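PDB 1RLI: putative NAD(P)H-dependent FMN-containing oxidoreductase YwqN from Bacillus subtilis, which probably works as an FMN-containing oxidoreductase that draws its electrons from NADH or NADPH, as a member of the SsuE flavoprotein family. Local coordinates for residues K5-T13 / I69-P80; F109-V120 / F139-M148. One frame throughout, in Å; residues are numbered along the deposited sequence.

Interaction 1 (K5-T13 / I69-P80); sequences KIAVINGGT and ILQCHILIFATP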
loop_
_atom_site.group_PDB
_atom_site.type_symbol
_atom_site.label_atom_id
_atom_site.label_comp_id
_atom_site.label_asym_id
_atom_site.label_seq_id
_atom_site.Cartn_x
_atom_site.Cartn_y
_atom_site.Cartn_z
ATOM N N LYS D 5 -3.856 31.924 2.667
ATOM C CA LYS D 5 -4.679 30.941 3.437
ATOM C C LYS D 5 -4.536 29.563 2.794
ATOM O O LYS D 5 -4.003 28.654 3.417
ATOM C CB LYS D 5 -6.148 31.356 3.440
ATOM C CG LYS D 5 -6.874 31.072 4.754
ATOM C CD LYS D 5 -6.848 29.597 5.123
ATOM C CE LYS D 5 -7.559 29.347 6.451
ATOM N NZ LYS D 5 -7.506 27.914 6.853
ATOM N N ILE D 6 -5.015 29.424 1.560
ATOM C CA ILE D 6 -4.923 28.159 0.813
ATOM C C ILE D 6 -3.969 28.268 -0.386
ATOM O O ILE D 6 -4.005 29.246 -1.128
ATOM C CB ILE D 6 -6.283 27.730 0.209
ATOM C CG1 ILE D 6 -7.304 27.462 1.310
ATOM C CG2 ILE D 6 -6.102 26.476 -0.637
ATOM C CD1 ILE D 6 -8.691 27.191 0.774
ATOM N N ALA D 7 -3.142 27.247 -0.595
ATOM C CA ALA D 7 -2.245 27.236 -1.741
ATOM C C ALA D 7 -2.505 25.971 -2.543
ATOM O O ALA D 7 -2.742 24.910 -1.965
ATOM C CB ALA D 7 -0.786 27.245 -1.285
ATOM N N VAL D 8 -2.510 26.102 -3.862
ATOM C CA VAL D 8 -2.654 24.948 -4.723
ATOM C C VAL D 8 -1.314 24.850 -5.423
ATOM O O VAL D 8 -0.900 25.786 -6.113
ATOM C CB VAL D 8 -3.750 25.113 -5.788
ATOM C CG1 VAL D 8 -3.678 23.937 -6.758
ATOM C CG2 VAL D 8 -5.108 25.157 -5.143
ATOM N N ILE D 9 -0.626 23.733 -5.213
ATOM C CA ILE D 9 0.682 23.494 -5.824
ATOM C C ILE D 9 0.411 22.560 -6.986
ATOM O O ILE D 9 0.195 21.353 -6.809
ATOM C CB ILE D 9 1.629 22.835 -4.814
ATOM C CG1 ILE D 9 1.800 23.774 -3.613
ATOM C CG2 ILE D 9 2.970 22.533 -5.468
ATOM C CD1 ILE D 9 2.443 23.132 -2.449
ATOM N N ASN D 10 0.439 23.131 -8.182
ATOM C CA ASN D 10 0.113 22.385 -9.384
ATOM C C ASN D 10 1.339 21.871 -10.127
ATOM O O ASN D 10 2.115 22.658 -10.663
ATOM C CB ASN D 10 -0.712 23.297 -10.290
ATOM C CG ASN D 10 -1.322 22.567 -11.447
ATOM O OD1 ASN D 10 -0.837 21.521 -11.859
ATOM N ND2 ASN D 10 -2.400 23.127 -11.996
ATOM N N GLY D 11 1.490 20.542 -10.160
ATOM C CA GLY D 11 2.612 19.928 -10.840
ATOM C C GLY D 11 2.182 19.316 -12.158
ATOM O O GLY D 11 2.862 18.454 -12.710
ATOM N N GLY D 12 1.043 19.761 -12.669
ATOM C CA GLY D 12 0.574 19.229 -13.934
ATOM C C GLY D 12 0.772 20.259 -15.023
ATOM O O GLY D 12 1.753 21.005 -15.018
ATOM N N THR D 13 -0.153 20.288 -15.972
ATOM C CA THR D 13 -0.090 21.255 -17.049
ATOM C C THR D 13 -1.032 22.348 -16.591
ATOM O O THR D 13 -1.514 22.308 -15.457
ATOM C CB THR D 13 -0.568 20.655 -18.386
ATOM O OG1 THR D 13 -1.857 20.050 -18.216
ATOM C CG2 THR D 13 0.428 19.615 -18.874
ATOM N N ILE D 69 4.195 29.323 0.115
ATOM C CA ILE D 69 3.656 28.161 0.812
ATOM C C ILE D 69 3.650 28.353 2.317
ATOM O O ILE D 69 2.714 27.937 3.009
ATOM C CB ILE D 69 4.491 26.895 0.503
ATOM C CG1 ILE D 69 4.071 26.327 -0.840
ATOM C CG2 ILE D 69 4.344 25.870 1.633
ATOM C CD1 ILE D 69 4.952 25.168 -1.307
ATOM N N LEU D 70 4.704 28.971 2.836
ATOM C CA LEU D 70 4.804 29.154 4.268
ATOM C C LEU D 70 3.711 30.043 4.830
ATOM O O LEU D 70 3.367 29.932 6.007
ATOM C CB LEU D 70 6.200 29.678 4.639
ATOM C CG LEU D 70 7.229 28.547 4.470
ATOM C CD1 LEU D 70 8.657 29.065 4.685
ATOM C CD2 LEU D 70 6.911 27.435 5.465
ATOM N N GLN D 71 3.139 30.900 3.991
ATOM C CA GLN D 71 2.069 31.784 4.448
ATOM C C GLN D 71 0.681 31.133 4.394
ATOM O O GLN D 71 -0.301 31.733 4.838
ATOM C CB GLN D 71 2.056 33.056 3.601
ATOM C CG GLN D 71 3.401 33.773 3.552
ATOM C CD GLN D 71 3.337 35.096 2.810
ATOM O OE1 GLN D 71 2.683 36.039 3.259
ATOM N NE2 GLN D 71 4.014 35.171 1.669
ATOM N N CYS D 72 0.600 29.910 3.873
ATOM C CA CYS D 72 -0.683 29.226 3.740
ATOM C C CYS D 72 -0.878 28.088 4.734
ATOM O O CYS D 72 0.019 27.262 4.951
ATOM C CB CYS D 72 -0.847 28.705 2.306
ATOM S SG CYS D 72 -0.829 30.000 1.054
ATOM N N HIS D 73 -2.058 28.047 5.341
ATOM C CA HIS D 73 -2.358 27.011 6.324
ATOM C C HIS D 73 -2.786 25.699 5.670
ATOM O O HIS D 73 -2.583 24.620 6.229
ATOM C CB HIS D 73 -3.477 27.479 7.262
ATOM C CG HIS D 73 -3.751 26.533 8.388
ATOM N ND1 HIS D 73 -5.009 26.036 8.656
ATOM C CD2 HIS D 73 -2.929 25.995 9.319
ATOM C CE1 HIS D 73 -4.950 25.235 9.704
ATOM N NE2 HIS D 73 -3.699 25.192 10.126
ATOM N N ILE D 74 -3.399 25.807 4.496
ATOM C CA ILE D 74 -3.884 24.625 3.784
ATOM C C ILE D 74 -3.124 24.479 2.481
ATOM O O ILE D 74 -3.022 25.424 1.694
ATOM C CB ILE D 74 -5.389 24.743 3.456
ATOM C CG1 ILE D 74 -6.203 24.746 4.756
ATOM C CG2 ILE D 74 -5.809 23.597 2.541
ATOM C CD1 ILE D 74 -7.694 25.120 4.546
ATOM N N LEU D 75 -2.582 23.294 2.245
ATOM C CA LEU D 75 -1.843 23.064 1.004
ATOM C C LEU D 75 -2.484 21.948 0.195
ATOM O O LEU D 75 -2.689 20.851 0.724
ATOM C CB LEU D 75 -0.395 22.667 1.301
ATOM C CG LEU D 75 0.453 23.594 2.175
ATOM C CD1 LEU D 75 1.888 23.024 2.243
ATOM C CD2 LEU D 75 0.451 25.001 1.599
ATOM N N ILE D 76 -2.775 22.220 -1.079
ATOM C CA ILE D 76 -3.351 21.218 -1.974
ATOM C C ILE D 76 -2.326 20.872 -3.045
ATOM O O ILE D 76 -1.932 21.717 -3.840
ATOM C CB ILE D 76 -4.649 21.728 -2.652
ATOM C CG1 ILE D 76 -5.678 22.026 -1.564
ATOM C CG2 ILE D 76 -5.195 20.665 -3.616
ATOM C CD1 ILE D 76 -6.963 22.676 -2.048
ATOM N N PHE D 77 -1.877 19.619 -3.038
ATOM C CA PHE D 77 -0.881 19.170 -4.010
ATOM C C PHE D 77 -1.654 18.528 -5.126
ATOM O O PHE D 77 -2.326 17.527 -4.910
ATOM C CB PHE D 77 0.053 18.161 -3.349
ATOM C CG PHE D 77 0.934 18.768 -2.305
ATOM C CD1 PHE D 77 2.197 19.244 -2.634
ATOM C CD2 PHE D 77 0.478 18.919 -0.997
ATOM C CE1 PHE D 77 2.990 19.863 -1.666
ATOM C CE2 PHE D 77 1.266 19.536 -0.037
ATOM C CZ PHE D 77 2.526 20.008 -0.380
ATOM N N ALA D 78 -1.568 19.105 -6.319
ATOM C CA ALA D 78 -2.302 18.584 -7.466
ATOM C C ALA D 78 -1.328 18.036 -8.486
ATOM O O ALA D 78 -0.409 18.736 -8.917
ATOM C CB ALA D 78 -3.154 19.695 -8.082
ATOM N N THR D 79 -1.540 16.797 -8.914
ATOM C CA THR D 79 -0.583 16.219 -9.858
ATOM C C THR D 79 -1.121 15.148 -10.776
ATOM O O THR D 79 -2.047 14.437 -10.427
ATOM C CB THR D 79 0.585 15.542 -9.095
ATOM O OG1 THR D 79 1.550 15.020 -10.025
ATOM C CG2 THR D 79 0.040 14.345 -8.256
ATOM N N PRO D 80 -0.551 15.043 -11.981
ATOM C CA PRO D 80 -1.016 13.989 -12.875
ATOM C C PRO D 80 -0.269 12.763 -12.358
ATOM O O PRO D 80 0.748 12.900 -11.656
ATOM C CB PRO D 80 -0.511 14.440 -14.251
ATOM C CG PRO D 80 0.678 15.273 -13.943
ATOM C CD PRO D 80 0.232 16.050 -12.715
#
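Two neighbouring parallel strands at the middle of a flavodoxin-like sheet, 6-10 and 74-80, run with axes 4.7 Å apart and N-to-C directions 18° from each other. I6, V8 and N10 pair with I74, I76 and A78 and project from one face of the sheet; A7 and I9 pair with L75 and F77 and project from the other. In the backbone ladder I76 N donates to A7 O at 2.8 Å, I9 N to I76 O, and G11 N to A78 O at 2.9 Å. On the A7 face, C72 SG packs on A7 CB at 3.6 Å. With CG1 anti to the carbonyl carbon (chi1 -60°), I9 brings CD1 to F77 CE1 at 3.4 Å, obliquely to the ring, and meets I69 CD1 of helix 62-70 at the same distance, closer than usual for two methyls. K5 runs alongside H73, NZ at the imidazole edge 3.6 Å from ND1, a proximity rather than a hydrogen bond; both belong to a platinum site in this crystal. G12 N donates to N10 OD1 at 2.7 Å, closing an Asx turn, while N10 ND2 is hydrogen-bonded to D20 OD2. Strand 6-10 lies parallel between 33-41 and 74-80, as in the flavodoxin-like fold.

Interaction 2 (F109-V120 / F139-M148); sequences FKQQMSVKQAYV and FEHIFHFMGM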
loop_
_atom_site.group_PDB
_atom_site.type_symbol
_atom_site.label_atom_id
_atom_site.label_comp_id
_atom_site.label_asym_id
_atom_site.label_seq_id
_atom_site.Cartn_x
_atom_site.Cartn_y
_atom_site.Cartn_z
ATOM N N PHE D 109 11.270 26.122 9.073
ATOM C CA PHE D 109 10.566 25.347 8.057
ATOM C C PHE D 109 9.852 24.104 8.579
ATOM O O PHE D 109 8.661 23.928 8.345
ATOM C CB PHE D 109 11.551 24.953 6.941
ATOM C CG PHE D 109 10.901 24.279 5.757
ATOM C CD1 PHE D 109 9.981 24.970 4.960
ATOM C CD2 PHE D 109 11.215 22.954 5.431
ATOM C CE1 PHE D 109 9.385 24.361 3.859
ATOM C CE2 PHE D 109 10.613 22.339 4.326
ATOM C CZ PHE D 109 9.701 23.049 3.542
ATOM N N LYS D 110 10.572 23.235 9.275
ATOM C CA LYS D 110 9.959 22.016 9.785
ATOM C C LYS D 110 8.755 22.344 10.669
ATOM O O LYS D 110 7.672 21.817 10.462
ATOM C CB LYS D 110 10.976 21.196 10.590
ATOM C CG LYS D 110 10.513 19.764 10.849
ATOM C CD LYS D 110 11.580 18.924 11.547
ATOM C CE LYS D 110 11.698 19.257 13.030
ATOM N NZ LYS D 110 12.610 18.302 13.717
ATOM N N GLN D 111 8.951 23.210 11.657
ATOM C CA GLN D 111 7.860 23.577 12.564
ATOM C C GLN D 111 6.693 24.211 11.810
ATOM O O GLN D 111 5.531 23.845 12.035
ATOM C CB GLN D 111 8.367 24.541 13.645
ATOM C CG GLN D 111 7.464 24.670 14.877
ATOM C CD GLN D 111 6.103 25.255 14.566
ATOM O OE1 GLN D 111 5.991 26.330 13.966
ATOM N NE2 GLN D 111 5.053 24.553 14.982
ATOM N N GLN D 112 6.995 25.154 10.920
ATOM C CA GLN D 112 5.958 25.818 10.139
ATOM C C GLN D 112 5.147 24.827 9.297
ATOM O O GLN D 112 3.919 24.922 9.213
ATOM C CB GLN D 112 6.569 26.876 9.213
ATOM C CG GLN D 112 7.063 28.133 9.905
ATOM C CD GLN D 112 7.860 29.003 8.962
ATOM O OE1 GLN D 112 8.908 28.590 8.468
ATOM N NE2 GLN D 112 7.370 30.209 8.697
ATOM N N MET D 113 5.823 23.883 8.649
ATOM C CA MET D 113 5.091 22.912 7.839
ATOM C C MET D 113 4.249 21.976 8.720
ATOM O O MET D 113 3.160 21.557 8.319
ATOM C CB MET D 113 6.058 22.073 6.993
ATOM C CG MET D 113 6.784 22.853 5.896
ATOM S SD MET D 113 5.714 23.472 4.569
ATOM C CE MET D 113 5.701 22.055 3.444
ATOM N N SER D 114 4.746 21.671 9.920
ATOM C CA SER D 114 4.057 20.752 10.829
ATOM C C SER D 114 2.654 21.151 11.270
ATOM O O SER D 114 1.905 20.289 11.726
ATOM C CB SER D 114 4.914 20.482 12.079
ATOM O OG SER D 114 4.842 21.570 13.004
ATOM N N VAL D 115 2.285 22.430 11.161
ATOM C CA VAL D 115 0.939 22.827 11.558
ATOM C C VAL D 115 0.018 22.999 10.350
ATOM O O VAL D 115 -1.131 23.413 10.492
ATOM C CB VAL D 115 0.926 24.145 12.413
ATOM C CG1 VAL D 115 1.715 23.931 13.695
ATOM C CG2 VAL D 115 1.477 25.317 11.617
ATOM N N LYS D 116 0.502 22.646 9.160
ATOM C CA LYS D 116 -0.322 22.791 7.960
ATOM C C LYS D 116 -1.160 21.554 7.666
ATOM O O LYS D 116 -0.864 20.469 8.147
ATOM C CB LYS D 116 0.553 23.121 6.742
ATOM C CG LYS D 116 1.342 24.429 6.906
ATOM C CD LYS D 116 2.129 24.810 5.670
ATOM C CE LYS D 116 3.043 26.020 5.941
ATOM N NZ LYS D 116 2.283 27.252 6.349
ATOM N N GLN D 117 -2.231 21.745 6.901
ATOM C CA GLN D 117 -3.129 20.665 6.508
ATOM C C GLN D 117 -2.870 20.407 5.034
ATOM O O GLN D 117 -2.810 21.348 4.244
ATOM C CB GLN D 117 -4.587 21.085 6.704
ATOM C CG GLN D 117 -4.922 21.365 8.160
ATOM C CD GLN D 117 -6.349 21.807 8.349
ATOM O OE1 GLN D 117 -6.806 22.760 7.716
ATOM N NE2 GLN D 117 -7.067 21.121 9.229
ATOM N N ALA D 118 -2.729 19.137 4.671
ATOM C CA ALA D 118 -2.438 18.782 3.286
ATOM C C ALA D 118 -3.533 17.957 2.633
ATOM O O ALA D 118 -4.150 17.125 3.288
ATOM C CB ALA D 118 -1.122 17.991 3.227
ATOM N N TYR D 119 -3.730 18.189 1.334
ATOM C CA TYR D 119 -4.705 17.467 0.512
ATOM C C TYR D 119 -4.002 17.116 -0.777
ATOM O O TYR D 119 -3.047 17.796 -1.173
ATOM C CB TYR D 119 -5.901 18.338 0.137
ATOM C CG TYR D 119 -6.782 18.690 1.304
ATOM C CD1 TYR D 119 -7.946 17.959 1.573
ATOM C CD2 TYR D 119 -6.460 19.766 2.137
ATOM C CE1 TYR D 119 -8.777 18.303 2.650
ATOM C CE2 TYR D 119 -7.286 20.117 3.215
ATOM C CZ TYR D 119 -8.440 19.383 3.458
ATOM O OH TYR D 119 -9.264 19.762 4.507
ATOM N N VAL D 120 -4.486 16.074 -1.452
ATOM C CA VAL D 120 -3.894 15.653 -2.721
ATOM C C VAL D 120 -4.969 15.447 -3.793
ATOM O O VAL D 120 -6.020 14.879 -3.517
ATOM C CB VAL D 120 -3.126 14.305 -2.569
ATOM C CG1 VAL D 120 -2.680 13.789 -3.945
ATOM C CG2 VAL D 120 -1.892 14.489 -1.643
ATOM N N PHE D 139 2.343 9.679 -0.369
ATOM C CA PHE D 139 2.063 11.035 0.152
ATOM C C PHE D 139 1.820 10.964 1.657
ATOM O O PHE D 139 2.243 11.854 2.399
ATOM C CB PHE D 139 0.843 11.663 -0.534
ATOM C CG PHE D 139 1.160 12.368 -1.823
ATOM C CD1 PHE D 139 2.011 13.477 -1.832
ATOM C CD2 PHE D 139 0.601 11.939 -3.033
ATOM C CE1 PHE D 139 2.308 14.159 -3.024
ATOM C CE2 PHE D 139 0.892 12.618 -4.245
ATOM C CZ PHE D 139 1.746 13.731 -4.234
ATOM N N GLU D 140 1.148 9.900 2.103
ATOM C CA GLU D 140 0.873 9.702 3.528
ATOM C C GLU D 140 2.199 9.717 4.302
ATOM O O GLU D 140 2.299 10.392 5.336
ATOM C CB GLU D 140 0.138 8.363 3.740
ATOM C CG GLU D 140 -0.073 7.938 5.213
ATOM C CD GLU D 140 -0.720 6.546 5.357
ATOM O OE1 GLU D 140 -0.634 5.712 4.417
ATOM O OE2 GLU D 140 -1.303 6.273 6.432
ATOM N N HIS D 141 3.203 8.980 3.821
ATOM C CA HIS D 141 4.496 8.942 4.521
ATOM C C HIS D 141 5.186 10.298 4.467
ATOM O O HIS D 141 5.790 10.727 5.443
ATOM C CB HIS D 141 5.441 7.884 3.920
ATOM C CG HIS D 141 5.026 6.468 4.194
ATOM N ND1 HIS D 141 4.655 6.023 5.449
ATOM C CD2 HIS D 141 4.949 5.391 3.377
ATOM C CE1 HIS D 141 4.362 4.734 5.390
ATOM N NE2 HIS D 141 4.532 4.328 4.143
ATOM N N ILE D 142 5.117 10.959 3.319
ATOM C CA ILE D 142 5.735 12.282 3.173
ATOM C C ILE D 142 5.133 13.265 4.191
ATOM O O ILE D 142 5.857 13.924 4.961
ATOM C CB ILE D 142 5.509 12.828 1.736
ATOM C CG1 ILE D 142 6.314 11.976 0.744
ATOM C CG2 ILE D 142 5.900 14.319 1.656
ATOM C CD1 ILE D 142 5.998 12.319 -0.734
ATOM N N PHE D 143 3.810 13.368 4.215
ATOM C CA PHE D 143 3.191 14.302 5.144
ATOM C C PHE D 143 3.444 13.938 6.603
ATOM O O PHE D 143 3.733 14.825 7.425
ATOM C CB PHE D 143 1.680 14.418 4.863
ATOM C CG PHE D 143 1.363 14.891 3.468
ATOM C CD1 PHE D 143 2.145 15.870 2.858
ATOM C CD2 PHE D 143 0.290 14.365 2.761
ATOM C CE1 PHE D 143 1.871 16.319 1.572
ATOM C CE2 PHE D 143 0.005 14.811 1.460
ATOM C CZ PHE D 143 0.794 15.786 0.867
ATOM N N HIS D 144 3.373 12.650 6.927
ATOM C CA HIS D 144 3.603 12.214 8.292
ATOM C C HIS D 144 5.010 12.583 8.737
ATOM O O HIS D 144 5.231 12.917 9.892
ATOM C CB HIS D 144 3.448 10.711 8.426
ATOM C CG HIS D 144 3.705 10.214 9.813
ATOM N ND1 HIS D 144 2.788 10.355 10.831
ATOM C CD2 HIS D 144 4.794 9.623 10.364
ATOM C CE1 HIS D 144 3.298 9.870 11.951
ATOM N NE2 HIS D 144 4.513 9.419 11.694
ATOM N N PHE D 145 5.965 12.499 7.821
ATOM C CA PHE D 145 7.346 12.830 8.157
ATOM C C PHE D 145 7.448 14.310 8.542
ATOM O O PHE D 145 8.201 14.680 9.453
ATOM C CB PHE D 145 8.245 12.517 6.955
ATOM C CG PHE D 145 9.693 12.902 7.159
ATOM C CD1 PHE D 145 10.583 12.031 7.781
ATOM C CD2 PHE D 145 10.143 14.166 6.780
ATOM C CE1 PHE D 145 11.918 12.421 8.032
ATOM C CE2 PHE D 145 11.466 14.567 7.025
ATOM C CZ PHE D 145 12.351 13.688 7.653
ATOM N N MET D 146 6.683 15.145 7.845
ATOM C CA MET D 146 6.671 16.581 8.068
ATOM C C MET D 146 5.705 16.964 9.184
ATOM O O MET D 146 5.639 18.127 9.562
ATOM C CB MET D 146 6.281 17.323 6.783
ATOM C CG MET D 146 7.261 17.181 5.622
ATOM S SD MET D 146 8.924 17.838 5.938
ATOM C CE MET D 146 8.633 19.642 5.919
ATOM N N GLY D 147 4.965 15.991 9.705
ATOM C CA GLY D 147 4.009 16.266 10.768
ATOM C C GLY D 147 2.744 16.929 10.270
ATOM O O GLY D 147 1.906 17.386 11.053
ATOM N N MET D 148 2.598 16.977 8.955
ATOM C CA MET D 148 1.441 17.584 8.319
ATOM C C MET D 148 0.249 16.632 8.325
ATOM O O MET D 148 0.402 15.451 8.045
ATOM C CB MET D 148 1.803 17.932 6.876
ATOM C CG MET D 148 3.044 18.833 6.771
ATOM S SD MET D 148 3.764 18.870 5.118
ATOM C CE MET D 148 2.354 19.640 4.216
#
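F109 meets M146 through ring atom CE2, 3.7 Å from the methyl CE and oblique to the ring. One turn on, M113 offers CB to the same methyl at 3.7 Å; M146, its chain bent at chi2 (-62°) and again at chi3, folds so that its methyl lies here. M113 also lies alongside M148, CE to SD 4.1 Å. S114 CA makes a CH...O contact of 3.3 Å with M146 O, beside G147, the first residue to leave helical geometry; its positive phi and the bonds M148 N to F143 O and, weakly, G147 N to H144 O make a Schellman motif. K116 sends NZ to hydrogen bonds with C72 O and L70 O, just ahead of strand 74-80. Strand 117-120 runs 168° from the helix, axes 10.2 Å apart, as expected of the beta-alpha-beta crossover 117-124, 133-146, 149-157. A118 CB makes a CH-pi contact over the centre of the F143 ring, 3.6 Å from its centroid and 5° off the normal. V120 CG2 touches that ring at its edge and makes a CH-pi contact over one face of F139, 3.9 Å from its centroid. An alanine in place of F143 is likely to deprive the A118 methyl of its aromatic cover and V120 CG2 of its edge contact.

How the interactions relate
Both contacts are largely buried, but the centre of interaction 1 lies about 5 Å from the centre of the chain and that of interaction 2 about 13 Å. They share one sheet, in which strands 74-80 and 117-124 are neighbours joined by a probable hydrogen bond, L75 N to Q117 O, 2.8 Å. Their chemistry differs with place: interaction 1 pairs strand with strand and has seven hydrogen bonds across it, one weak, whereas interaction 2 packs the helix in 139-148 on both strand 117-120 and helix 109-114 with none, relying on methyls, thioethers and rings. The rings of F77 and F143 meet between them. The helix in 139-148 also faces other subunits, unlike the segments of interaction 1.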